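Local coordinates for phosphoglycerol transferase GacH (Streptococcus pyogenes MGAS5005, PDB 6DGM), which probably transfers glycerol phosphate to the rhamnose polysaccharide of the streptococcal cell wall through its manganese-binding extracellular domain, at residues S48-P52 with V64-K69; L24-N29 with K325-A331; V116-A121 with D364-G368. All coordinates share one frame; numbering follows the deposited sequence.

Contact 1: residues S48-P52 with V64-K69; sequences SLSDP and VLPNIK
Leu49 and Ile68 meet end on, CD1 to CD1 at 4.1 Å, where the loop faces the first turn of helix 66-74. Beside them Leu65 points at the loop and runs past Asp51 in the opposite direction, so that Leu65 CD1 rests 3.6 Å from Asp51 CA and also touches the methylene of that side chain. The carboxylate of Asp51, swung anti to its own backbone nitrogen (chi1 -170°), extends along this leucine toward Lys69. The lysine crosses it at about a right angle, its chain bent at the last two torsions, and Asp51 OD2 and Lys69 NZ form a long salt bridge of 3.6 Å; the stronger partner of that ammonium is Asp63. The other oxygen, Asp51 OD1, accepts from the backbone N of Asp53 and from a water at 2.9 Å, which in turn receives a weak bond from Val64 N.

In this alkaline phosphatase-like fold, the loop leaves central strand 40-46 just after the manganese ligand Glu47, and Leu49 lies about 6 Å, side chain to side chain, from the ligand Asp270. Phe267 of strand 263-269 touches both Leu49 and Ile68. At the end of segment 48-52, Pro52 CG packs against Val64 CG2 at 4.2 Å, and Leu242 of helix 229-257 also meets the proline.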
ATOM      1  N   SER A  48      -9.656  -3.266   4.704  1.00 13.93           N
ATOM      2  CA  SER A  48     -10.593  -4.272   4.226  1.00 15.38           C
ATOM      3  C   SER A  48     -11.364  -3.859   2.980  1.00 16.35           C
ATOM      4  O   SER A  48     -12.389  -4.471   2.676  1.00 17.42           O
ATOM      5  CB  SER A  48     -11.568  -4.684   5.341  1.00 16.38           C
ATOM      6  OG  SER A  48     -10.899  -5.385   6.366  1.00 16.41           O
ATOM      7  N   LEU A  49     -10.902  -2.876   2.215  1.00 15.36           N
ATOM      8  CA  LEU A  49     -11.659  -2.425   1.054  1.00 16.46           C
ATOM      9  C   LEU A  49     -11.424  -3.301  -0.178  1.00 16.40           C
ATOM     10  O   LEU A  49     -10.306  -3.414  -0.685  1.00 16.95           O
ATOM     11  CB  LEU A  49     -11.345  -0.962   0.738  1.00 17.35           C
ATOM     12  CG  LEU A  49     -12.191  -0.431  -0.428  1.00 20.42           C
ATOM     13  CD1 LEU A  49     -12.670   0.969  -0.135  1.00 20.59           C
ATOM     14  CD2 LEU A  49     -11.431  -0.480  -1.748  1.00 22.29           C
ATOM     15  N   SER A  50     -12.504  -3.851  -0.718  1.00 16.25           N
ATOM     16  CA  SER A  50     -12.397  -4.652  -1.927  1.00 16.38           C
ATOM     17  C   SER A  50     -13.790  -4.815  -2.518  1.00 16.22           C
ATOM     18  O   SER A  50     -14.740  -5.168  -1.806  1.00 16.61           O
ATOM     19  CB  SER A  50     -11.768  -6.018  -1.623  1.00 17.58           C
ATOM     20  OG  SER A  50     -11.408  -6.692  -2.825  1.00 19.25           O
ATOM     21  N   ASP A  51     -13.902  -4.576  -3.817  1.00 17.27           N
ATOM     22  CA  ASP A  51     -15.194  -4.557  -4.477  1.00 19.27           C
ATOM     23  C   ASP A  51     -15.858  -5.915  -4.361  1.00 20.19           C
ATOM     24  O   ASP A  51     -15.335  -6.892  -4.897  1.00 21.45           O
ATOM     25  CB  ASP A  51     -14.996  -4.219  -5.951  1.00 21.17           C
ATOM     26  CG  ASP A  51     -16.297  -3.945  -6.678  1.00 25.83           C
ATOM     27  OD1 ASP A  51     -17.390  -4.233  -6.142  1.00 27.11           O
ATOM     28  OD2 ASP A  51     -16.224  -3.432  -7.814  1.00 29.01           O
ATOM     29  N   PRO A  52     -17.009  -6.022  -3.697  1.00 21.41           N
ATOM     30  CA  PRO A  52     -17.678  -7.332  -3.622  1.00 22.91           C
ATOM     31  C   PRO A  52     -18.137  -7.871  -4.967  1.00 23.99           C
ATOM     32  O   PRO A  52     -18.381  -9.081  -5.089  1.00 24.31           O
ATOM     33  CB  PRO A  52     -18.854  -7.091  -2.665  1.00 26.52           C
ATOM     34  CG  PRO A  52     -19.012  -5.616  -2.554  1.00 30.38           C
ATOM     35  CD  PRO A  52     -17.727  -4.965  -2.958  1.00 23.95           C
ATOM     36  N   VAL A  64     -21.714  -0.267  -4.787  1.00 23.21           N
ATOM     37  CA  VAL A  64     -21.314   0.442  -3.572  1.00 23.63           C
ATOM     38  C   VAL A  64     -19.956   1.106  -3.707  1.00 22.03           C
ATOM     39  O   VAL A  64     -19.507   1.771  -2.767  1.00 22.26           O
ATOM     40  CB  VAL A  64     -21.379  -0.455  -2.315  1.00 24.02           C
ATOM     41  CG1 VAL A  64     -22.828  -0.899  -2.085  1.00 25.01           C
ATOM     42  CG2 VAL A  64     -20.437  -1.648  -2.427  1.00 24.15           C
ATOM     43  N   LEU A  65     -19.288   0.942  -4.844  1.00 20.65           N
ATOM     44  CA  LEU A  65     -18.043   1.652  -5.107  1.00 19.20           C
ATOM     45  C   LEU A  65     -18.127   2.428  -6.418  1.00 19.47           C
ATOM     46  O   LEU A  65     -17.166   2.422  -7.195  1.00 20.62           O
ATOM     47  CB  LEU A  65     -16.875   0.665  -5.147  1.00 19.99           C
ATOM     48  CG  LEU A  65     -16.540  -0.027  -3.825  1.00 21.61           C
ATOM     49  CD1 LEU A  65     -15.334  -0.941  -4.027  1.00 24.30           C
ATOM     50  CD2 LEU A  65     -16.245   0.956  -2.715  1.00 20.17           C
ATOM     51  N   PRO A  66     -19.237   3.119  -6.719  1.00 20.32           N
ATOM     52  CA  PRO A  66     -19.298   3.801  -8.028  1.00 21.07           C
ATOM     53  C   PRO A  66     -18.271   4.905  -8.194  1.00 21.27           C
ATOM     54  O   PRO A  66     -17.676   5.025  -9.274  1.00 22.53           O
ATOM     55  CB  PRO A  66     -20.739   4.333  -8.091  1.00 23.87           C
ATOM     56  CG  PRO A  66     -21.124   4.496  -6.659  1.00 24.70           C
ATOM     57  CD  PRO A  66     -20.463   3.356  -5.927  1.00 22.90           C
ATOM     58  N   ASN A  67     -18.016   5.696  -7.147  1.00 21.26           N
ATOM     59  CA  ASN A  67     -17.037   6.772  -7.272  1.00 21.79           C
ATOM     60  C   ASN A  67     -15.621   6.221  -7.369  1.00 21.11           C
ATOM     61  O   ASN A  67     -14.800   6.730  -8.137  1.00 21.54           O
ATOM     62  CB  ASN A  67     -17.145   7.742  -6.098  1.00 22.88           C
ATOM     63  CG  ASN A  67     -18.478   8.463  -6.068  1.00 26.31           C
ATOM     64  OD1 ASN A  67     -18.821   9.195  -6.994  1.00 29.98           O
ATOM     65  ND2 ASN A  67     -19.241   8.246  -5.016  1.00 26.27           N
ATOM     66  N   ILE A  68     -15.312   5.184  -6.599  1.00 19.66           N
ATOM     67  CA  ILE A  68     -13.969   4.619  -6.668  1.00 19.59           C
ATOM     68  C   ILE A  68     -13.751   3.930  -8.003  1.00 19.77           C
ATOM     69  O   ILE A  68     -12.658   4.013  -8.585  1.00 19.69           O
ATOM     70  CB  ILE A  68     -13.707   3.727  -5.442  1.00 21.12           C
ATOM     71  CG1 ILE A  68     -13.449   4.624  -4.218  1.00 20.62           C
ATOM     72  CG2 ILE A  68     -12.496   2.813  -5.694  1.00 22.15           C
ATOM     73  CD1 ILE A  68     -13.406   3.892  -2.892  1.00 19.96           C
ATOM     74  N   LYS A  69     -14.791   3.314  -8.566  1.00 19.62           N
ATOM     75  CA  LYS A  69     -14.633   2.721  -9.886  1.00 21.53           C
ATOM     76  C   LYS A  69     -14.372   3.791 -10.934  1.00 22.48           C
ATOM     77  O   LYS A  69     -13.561   3.589 -11.847  1.00 22.90           O
ATOM     78  CB  LYS A  69     -15.841   1.879 -10.259  1.00 24.35           C
ATOM     79  CG  LYS A  69     -15.903   0.572  -9.466  1.00 31.26           C
ATOM     80  CD  LYS A  69     -16.687  -0.492 -10.212  1.00 42.22           C
ATOM     81  CE  LYS A  69     -18.180  -0.302 -10.073  1.00 49.53           C
ATOM     82  NZ  LYS A  69     -18.780  -1.382  -9.223  1.00 51.75           N
TER
HETATM   83  O   HOH W   1     -19.716  -2.584  -6.045  1.00 33.72           O

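Contact 2: residues L24-N29 with K325-A331; sequences LAEDIN and KVSPYYA
Asn29, on the last turn of helix 11-29, grips the backbone of Val326 with both ends of its side-chain amide. Its OD1 accepts from Val326 N at 2.8 Å, a nearly straight bond whose donor is tilted 22° from the plane of the side-chain carbonyl. Its ND2 returns a bond to Val326 O at 2.9 Å, equally straight, and here the donor lies in the carbonyl plane on a lone pair while the acceptor stays close to the plane of the asparagine amide. This two-point bridge to one residue fixes the rotation of the amide and tells its oxygen from its nitrogen. Lys325 crosses the asparagine at a slant, with its CB and CG near the amide carbon, and its chain bends at the end to give a weak bond from NZ to Asn29 O; the stronger partner of that ammonium is Arg32 O.

The apolar contacts lie along the neighbouring face of helix 11-29. Ala25 CB nestles against the backbone where Ser327 joins Pro328, and meets Ala331 CB at 4.0 Å. Ile28 divides its branches: CG2 meets Val326 CG2 at about a right angle between the side chains, whereas CD1 reaches Ala331 CB at 3.9 Å. Leu24 CD2 touches the same alanine from one turn earlier.

Ser327 is the N-cap of helix 328-339. With chi1 at 58°, its OG turns back to accept from Tyr330 N at 3.1 Å.

The calcium ligands Asp31 and Asp323 lie just beyond Asn29 and just before Lys325 in the chain. The paired amide bonds therefore join the two chain stretches next to that metal site by directional polar contacts, while small alanines let the helices approach closely.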
ATOM      1  N   LEU A  24      21.012   1.616 -15.124  1.00 28.89           N
ATOM      2  CA  LEU A  24      19.606   1.624 -15.511  1.00 28.25           C
ATOM      3  C   LEU A  24      18.904   2.867 -14.969  1.00 28.46           C
ATOM      4  O   LEU A  24      18.097   3.483 -15.670  1.00 30.16           O
ATOM      5  CB  LEU A  24      18.905   0.351 -15.044  1.00 27.97           C
ATOM      6  CG  LEU A  24      17.440   0.258 -15.480  1.00 30.05           C
ATOM      7  CD1 LEU A  24      17.331   0.156 -16.983  1.00 33.46           C
ATOM      8  CD2 LEU A  24      16.757  -0.922 -14.828  1.00 29.69           C
ATOM      9  N   ALA A  25      19.232   3.275 -13.744  1.00 26.66           N
ATOM     10  CA  ALA A  25      18.667   4.506 -13.204  1.00 26.52           C
ATOM     11  C   ALA A  25      19.013   5.708 -14.078  1.00 28.75           C
ATOM     12  O   ALA A  25      18.163   6.571 -14.335  1.00 29.39           O
ATOM     13  CB  ALA A  25      19.166   4.717 -11.776  1.00 26.04           C
ATOM     14  N   GLU A  26      20.265   5.790 -14.535  1.00 28.84           N
ATOM     15  CA  GLU A  26      20.648   6.860 -15.448  1.00 32.54           C
ATOM     16  C   GLU A  26      19.837   6.793 -16.735  1.00 31.87           C
ATOM     17  O   GLU A  26      19.365   7.819 -17.230  1.00 32.75           O
ATOM     18  CB  GLU A  26      22.149   6.775 -15.718  1.00 39.28           C
ATOM     19  CG  GLU A  26      22.981   7.059 -14.471  1.00 47.05           C
ATOM     20  CD  GLU A  26      24.440   6.658 -14.614  1.00 54.42           C
ATOM     21  OE1 GLU A  26      24.898   6.451 -15.759  1.00 58.33           O
ATOM     22  OE2 GLU A  26      25.122   6.547 -13.574  1.00 55.45           O
ATOM     23  N   ASP A  27      19.646   5.593 -17.284  1.00 31.82           N
ATOM     24  CA  ASP A  27      18.869   5.467 -18.512  1.00 33.04           C
ATOM     25  C   ASP A  27      17.422   5.892 -18.285  1.00 30.58           C
ATOM     26  O   ASP A  27      16.849   6.645 -19.081  1.00 31.76           O
ATOM     27  CB  ASP A  27      18.934   4.031 -19.037  1.00 38.32           C
ATOM     28  CG  ASP A  27      20.338   3.629 -19.496  1.00 47.08           C
ATOM     29  OD1 ASP A  27      21.138   4.513 -19.866  1.00 52.09           O
ATOM     30  OD2 ASP A  27      20.633   2.414 -19.490  1.00 50.26           O
ATOM     31  N   ILE A  28      16.816   5.431 -17.188  1.00 28.71           N
ATOM     32  CA  ILE A  28      15.431   5.795 -16.900  1.00 28.84           C
ATOM     33  C   ILE A  28      15.300   7.297 -16.702  1.00 29.17           C
ATOM     34  O   ILE A  28      14.354   7.925 -17.191  1.00 29.68           O
ATOM     35  CB  ILE A  28      14.918   5.031 -15.663  1.00 27.64           C
ATOM     36  CG1 ILE A  28      14.785   3.543 -15.957  1.00 28.56           C
ATOM     37  CG2 ILE A  28      13.556   5.618 -15.189  1.00 26.44           C
ATOM     38  CD1 ILE A  28      14.590   2.685 -14.715  1.00 27.32           C
ATOM     39  N   ASN A  29      16.223   7.894 -15.948  1.00 29.49           N
ATOM     40  CA  ASN A  29      16.078   9.297 -15.572  1.00 30.82           C
ATOM     41  C   ASN A  29      16.203  10.249 -16.751  1.00 34.38           C
ATOM     42  O   ASN A  29      15.742  11.388 -16.648  1.00 36.55           O
ATOM     43  CB  ASN A  29      17.035   9.634 -14.429  1.00 30.32           C
ATOM     44  CG  ASN A  29      16.625   8.958 -13.130  1.00 30.20           C
ATOM     45  OD1 ASN A  29      15.530   8.420 -13.041  1.00 29.90           O
ATOM     46  ND2 ASN A  29      17.494   8.984 -12.127  1.00 30.75           N
ATOM     47  N   LYS A 325      12.336  10.947 -11.101  1.00 22.89           N
ATOM     48  CA  LYS A 325      13.617  10.282 -11.241  1.00 24.17           C
ATOM     49  C   LYS A 325      13.830   9.263 -10.127  1.00 23.27           C
ATOM     50  O   LYS A 325      13.406   9.455  -8.983  1.00 22.92           O
ATOM     51  CB  LYS A 325      14.727  11.327 -11.225  1.00 26.58           C
ATOM     52  CG  LYS A 325      14.690  12.259 -12.423  1.00 29.44           C
ATOM     53  CD  LYS A 325      15.697  13.392 -12.252  1.00 33.83           C
ATOM     54  CE  LYS A 325      15.486  14.504 -13.285  1.00 37.78           C
ATOM     55  NZ  LYS A 325      15.729  14.022 -14.660  1.00 38.88           N
ATOM     56  N   VAL A 326      14.532   8.181 -10.473  1.00 23.22           N
ATOM     57  CA  VAL A 326      14.687   7.031  -9.591  1.00 22.78           C
ATOM     58  C   VAL A 326      16.110   6.932  -9.064  1.00 22.67           C
ATOM     59  O   VAL A 326      17.068   7.409  -9.684  1.00 23.90           O
ATOM     60  CB  VAL A 326      14.266   5.704 -10.270  1.00 23.16           C
ATOM     61  CG1 VAL A 326      12.795   5.731 -10.627  1.00 23.70           C
ATOM     62  CG2 VAL A 326      15.120   5.420 -11.504  1.00 23.27           C
ATOM     63  N   SER A 327      16.239   6.297  -7.911  1.00 21.63           N
ATOM     64  CA  SER A 327      17.513   5.758  -7.465  1.00 22.62           C
ATOM     65  C   SER A 327      17.755   4.410  -8.137  1.00 23.06           C
ATOM     66  O   SER A 327      16.832   3.803  -8.699  1.00 23.77           O
ATOM     67  CB  SER A 327      17.461   5.520  -5.960  1.00 22.69           C
ATOM     68  OG  SER A 327      16.388   4.622  -5.669  1.00 21.71           O
ATOM     69  N   PRO A 328      18.982   3.906  -8.084  1.00 23.41           N
ATOM     70  CA  PRO A 328      19.223   2.534  -8.557  1.00 22.72           C
ATOM     71  C   PRO A 328      18.291   1.520  -7.916  1.00 22.16           C
ATOM     72  O   PRO A 328      17.762   0.640  -8.608  1.00 23.73           O
ATOM     73  CB  PRO A 328      20.691   2.306  -8.183  1.00 22.95           C
ATOM     74  CG  PRO A 328      21.319   3.715  -8.260  1.00 25.30           C
ATOM     75  CD  PRO A 328      20.230   4.593  -7.685  1.00 25.30           C
ATOM     76  N   TYR A 329      18.063   1.632  -6.603  1.00 20.84           N
ATOM     77  CA  TYR A 329      17.089   0.776  -5.924  1.00 20.11           C
ATOM     78  C   TYR A 329      15.723   0.829  -6.607  1.00 20.16           C
ATOM     79  O   TYR A 329      15.139  -0.207  -6.917  1.00 20.25           O
ATOM     80  CB  TYR A 329      16.983   1.211  -4.455  1.00 19.56           C
ATOM     81  CG  TYR A 329      16.056   0.382  -3.566  1.00 19.21           C
ATOM     82  CD1 TYR A 329      16.166  -1.003  -3.507  1.00 19.96           C
ATOM     83  CD2 TYR A 329      15.109   0.994  -2.749  1.00 18.28           C
ATOM     84  CE1 TYR A 329      15.330  -1.754  -2.684  1.00 19.82           C
ATOM     85  CE2 TYR A 329      14.275   0.254  -1.910  1.00 18.23           C
ATOM     86  CZ  TYR A 329      14.394  -1.112  -1.885  1.00 19.52           C
ATOM     87  OH  TYR A 329      13.586  -1.851  -1.051  1.00 19.89           O
ATOM     88  N   TYR A 330      15.201   2.034  -6.868  1.00 19.48           N
ATOM     89  CA  TYR A 330      13.887   2.133  -7.512  1.00 20.24           C
ATOM     90  C   TYR A 330      13.920   1.792  -8.998  1.00 21.14           C
ATOM     91  O   TYR A 330      12.872   1.429  -9.550  1.00 20.52           O
ATOM     92  CB  TYR A 330      13.202   3.485  -7.210  1.00 20.42           C
ATOM     93  CG  TYR A 330      12.769   3.555  -5.752  1.00 21.26           C
ATOM     94  CD1 TYR A 330      11.908   2.610  -5.220  1.00 21.23           C
ATOM     95  CD2 TYR A 330      13.248   4.537  -4.917  1.00 21.80           C
ATOM     96  CE1 TYR A 330      11.543   2.646  -3.878  1.00 22.06           C
ATOM     97  CE2 TYR A 330      12.885   4.596  -3.601  1.00 23.33           C
ATOM     98  CZ  TYR A 330      12.041   3.651  -3.080  1.00 23.49           C
ATOM     99  OH  TYR A 330      11.703   3.737  -1.752  1.00 25.00           O
ATOM    100  N   ALA A 331      15.095   1.845  -9.645  1.00 22.01           N
ATOM    101  CA  ALA A 331      15.232   1.287 -10.988  1.00 21.98           C
ATOM    102  C   ALA A 331      15.034  -0.231 -10.962  1.00 22.06           C
ATOM    103  O   ALA A 331      14.287  -0.787 -11.775  1.00 22.44           O
ATOM    104  CB  ALA A 331      16.602   1.645 -11.580  1.00 22.02           C
TER

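Contact 3: residues V116-A121 with D364-G368; sequences VFPKMA and DVTIG
Thr366 and Met120 come together through similar first torsions: CG2 of the threonine and CG of the methionine are each anti to their own carbonyl carbon, and the two side chains run alongside each other in the same direction, with Met120 CG 4.0 Å from Thr366 CG2. Val116 approaches that methyl at a slant; its CG1, anti to the backbone nitrogen (chi1 173°), stands 3.8 Å from Thr366 CG2. Both the valine and the methionine thus meet the same threonine methyl.

The contact joins the chain around the C-terminal part of helix 349-365 to the short 3-10 turn 117-119 of the alkaline phosphatase-like domain. Backbone bonds from Lys119 N to Val116 O and from Met120 N to Phe117 O wind this turn. Phe94 of helix 89-98 also packs on Val116 and Met120, backing the apolar patch from the body of the domain.

Met120 bends at its last torsion, bringing CE to 4.3 Å from Val365 CG2, while its CB and CG run past Val365 O. Thr366 OG1 is turned to its own helix, where it bonds Gln362 O and, weakly, Tyr363 O; this leaves the methyl to meet the turn. Farther out, the aliphatic part of Lys119 brushes Ile367 through CD and CG2, before the chain turns off toward its ammonium.

No direct hydrogen bond crosses between the segments. The carbonyl oxygens Lys119 O and Thr366 O lie close together as two acceptors, and a water accepts from Ala121 N at 2.9 Å and lies 2.8 Å from Thr366 O, placed to donate to it.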
ATOM      1  N   VAL A 116      11.057  -8.574  11.110  1.00 15.17           N
ATOM      2  CA  VAL A 116      12.016  -8.171  10.083  1.00 15.93           C
ATOM      3  C   VAL A 116      12.446  -6.711  10.268  1.00 16.99           C
ATOM      4  O   VAL A 116      13.647  -6.421  10.321  1.00 17.16           O
ATOM      5  CB  VAL A 116      11.474  -8.416   8.662  1.00 16.55           C
ATOM      6  CG1 VAL A 116      12.434  -7.818   7.603  1.00 18.02           C
ATOM      7  CG2 VAL A 116      11.291  -9.892   8.402  1.00 16.51           C
ATOM      8  N   PHE A 117      11.479  -5.807  10.393  1.00 17.71           N
ATOM      9  CA  PHE A 117      11.849  -4.396  10.550  1.00 18.11           C
ATOM     10  C   PHE A 117      12.897  -4.183  11.637  1.00 19.01           C
ATOM     11  O   PHE A 117      13.881  -3.475  11.379  1.00 19.56           O
ATOM     12  CB  PHE A 117      10.626  -3.499  10.780  1.00 16.35           C
ATOM     13  CG  PHE A 117      10.980  -2.033  10.839  1.00 17.44           C
ATOM     14  CD1 PHE A 117      11.375  -1.452  12.029  1.00 19.36           C
ATOM     15  CD2 PHE A 117      10.958  -1.269   9.692  1.00 17.55           C
ATOM     16  CE1 PHE A 117      11.728  -0.116  12.080  1.00 20.54           C
ATOM     17  CE2 PHE A 117      11.316   0.082   9.734  1.00 19.20           C
ATOM     18  CZ  PHE A 117      11.702   0.644  10.931  1.00 19.69           C
ATOM     19  N   PRO A 118      12.759  -4.740  12.843  1.00 20.04           N
ATOM     20  CA  PRO A 118      13.742  -4.430  13.903  1.00 21.81           C
ATOM     21  C   PRO A 118      15.135  -4.910  13.591  1.00 24.28           C
ATOM     22  O   PRO A 118      16.101  -4.438  14.205  1.00 27.42           O
ATOM     23  CB  PRO A 118      13.178  -5.132  15.146  1.00 22.50           C
ATOM     24  CG  PRO A 118      11.703  -5.338  14.829  1.00 21.90           C
ATOM     25  CD  PRO A 118      11.621  -5.538  13.349  1.00 20.22           C
ATOM     26  N   LYS A 119      15.276  -5.843  12.662  1.00 23.30           N
ATOM     27  CA  LYS A 119      16.598  -6.346  12.318  1.00 24.43           C
ATOM     28  C   LYS A 119      17.268  -5.561  11.206  1.00 24.18           C
ATOM     29  O   LYS A 119      18.452  -5.801  10.933  1.00 25.57           O
ATOM     30  CB  LYS A 119      16.497  -7.822  11.947  1.00 26.06           C
ATOM     31  CG  LYS A 119      16.136  -8.690  13.151  1.00 31.58           C
ATOM     32  CD  LYS A 119      15.975 -10.149  12.802  1.00 40.05           C
ATOM     33  CE  LYS A 119      15.473 -10.928  14.019  1.00 47.05           C
ATOM     34  NZ  LYS A 119      16.208 -10.562  15.268  1.00 50.63           N
ATOM     35  N   MET A 120      16.574  -4.612  10.585  1.00 22.30           N
ATOM     36  CA  MET A 120      17.142  -3.853   9.475  1.00 21.60           C
ATOM     37  C   MET A 120      18.023  -2.739  10.023  1.00 23.01           C
ATOM     38  O   MET A 120      17.557  -1.882  10.774  1.00 25.05           O
ATOM     39  CB  MET A 120      16.026  -3.281   8.610  1.00 19.82           C
ATOM     40  CG  MET A 120      15.133  -4.367   8.010  1.00 20.07           C
ATOM     41  SD  MET A 120      13.754  -3.768   7.035  1.00 20.69           S
ATOM     42  CE  MET A 120      14.577  -3.067   5.607  1.00 21.93           C
ATOM     43  N   ALA A 121      19.298  -2.746   9.639  1.00 22.49           N
ATOM     44  CA  ALA A 121      20.231  -1.777  10.203  1.00 24.56           C
ATOM     45  C   ALA A 121      19.931  -0.355   9.766  1.00 25.56           C
ATOM     46  O   ALA A 121      20.232   0.592  10.508  1.00 28.00           O
ATOM     47  CB  ALA A 121      21.664  -2.131   9.791  1.00 26.11           C
ATOM     48  N   ASP A 364      20.530  -8.562   1.745  1.00 19.50           N
ATOM     49  CA  ASP A 364      21.634  -7.742   2.217  1.00 20.40           C
ATOM     50  C   ASP A 364      21.180  -6.741   3.269  1.00 19.93           C
ATOM     51  O   ASP A 364      21.903  -6.483   4.242  1.00 20.13           O
ATOM     52  CB  ASP A 364      22.281  -6.992   1.057  1.00 21.83           C
ATOM     53  CG  ASP A 364      23.560  -6.314   1.470  1.00 23.11           C
ATOM     54  OD1 ASP A 364      24.519  -7.070   1.753  1.00 22.71           O
ATOM     55  OD2 ASP A 364      23.604  -5.055   1.536  1.00 23.43           O
ATOM     56  N   VAL A 365      19.998  -6.142   3.077  1.00 19.68           N
ATOM     57  CA  VAL A 365      19.530  -5.082   3.955  1.00 19.10           C
ATOM     58  C   VAL A 365      18.728  -5.591   5.151  1.00 20.14           C
ATOM     59  O   VAL A 365      18.374  -4.786   6.025  1.00 20.81           O
ATOM     60  CB  VAL A 365      18.675  -4.049   3.186  1.00 18.64           C
ATOM     61  CG1 VAL A 365      19.428  -3.505   1.972  1.00 20.19           C
ATOM     62  CG2 VAL A 365      17.328  -4.632   2.763  1.00 17.85           C
ATOM     63  N   THR A 366      18.446  -6.890   5.231  1.00 20.34           N
ATOM     64  CA  THR A 366      17.688  -7.407   6.368  1.00 20.25           C
ATOM     65  C   THR A 366      18.613  -8.190   7.289  1.00 22.33           C
ATOM     66  O   THR A 366      19.122  -7.646   8.277  1.00 25.29           O
ATOM     67  CB  THR A 366      16.465  -8.215   5.919  1.00 19.05           C
ATOM     68  OG1 THR A 366      16.843  -9.235   4.996  1.00 18.82           O
ATOM     69  CG2 THR A 366      15.426  -7.309   5.258  1.00 17.48           C
ATOM     70  N   ILE A 367      18.874  -9.450   6.972  1.00 20.72           N
ATOM     71  CA  ILE A 367      19.695 -10.277   7.841  1.00 22.01           C
ATOM     72  C   ILE A 367      21.069 -10.567   7.262  1.00 23.01           C
ATOM     73  O   ILE A 367      21.847 -11.314   7.881  1.00 24.02           O
ATOM     74  CB  ILE A 367      18.941 -11.558   8.252  1.00 24.74           C
ATOM     75  CG1 ILE A 367      18.641 -12.410   7.026  1.00 26.37           C
ATOM     76  CG2 ILE A 367      17.625 -11.164   8.970  1.00 24.88           C
ATOM     77  CD1 ILE A 367      18.212 -13.820   7.369  1.00 28.57           C
ATOM     78  N   GLY A 368      21.410  -9.972   6.124  1.00 22.87           N
ATOM     79  CA  GLY A 368      22.707 -10.166   5.507  1.00 25.23           C
ATOM     80  C   GLY A 368      23.787  -9.249   6.052  1.00 26.85           C
ATOM     81  O   GLY A 368      23.699  -8.707   7.155  1.00 27.18           O
TER
HETATM   82  O   HOH W   2      20.475  -5.207   8.674  1.00 21.82           O

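In the fold
Contact 1 is buried, close to the manganese site, whereas contacts 2 and 3 are only partly buried and lie on the opposite side of the chain's centre. Contact 1 is local, joining segments 12 residues apart, whereas the other two link distant parts of the chain, 24-29 and 116-121, to helices 328-339 and 349-365, which follow each other in sequence. Their nearest atoms come within about 6 Å without touching, and along the chain they cross. The chemistry differs too: a long salt bridge beside leucine packing in contact 1, paired amide-to-backbone bonds near calcium in contact 2, and methyl packing with a bound water in contact 3, away from the metal and glycerol phosphate sites.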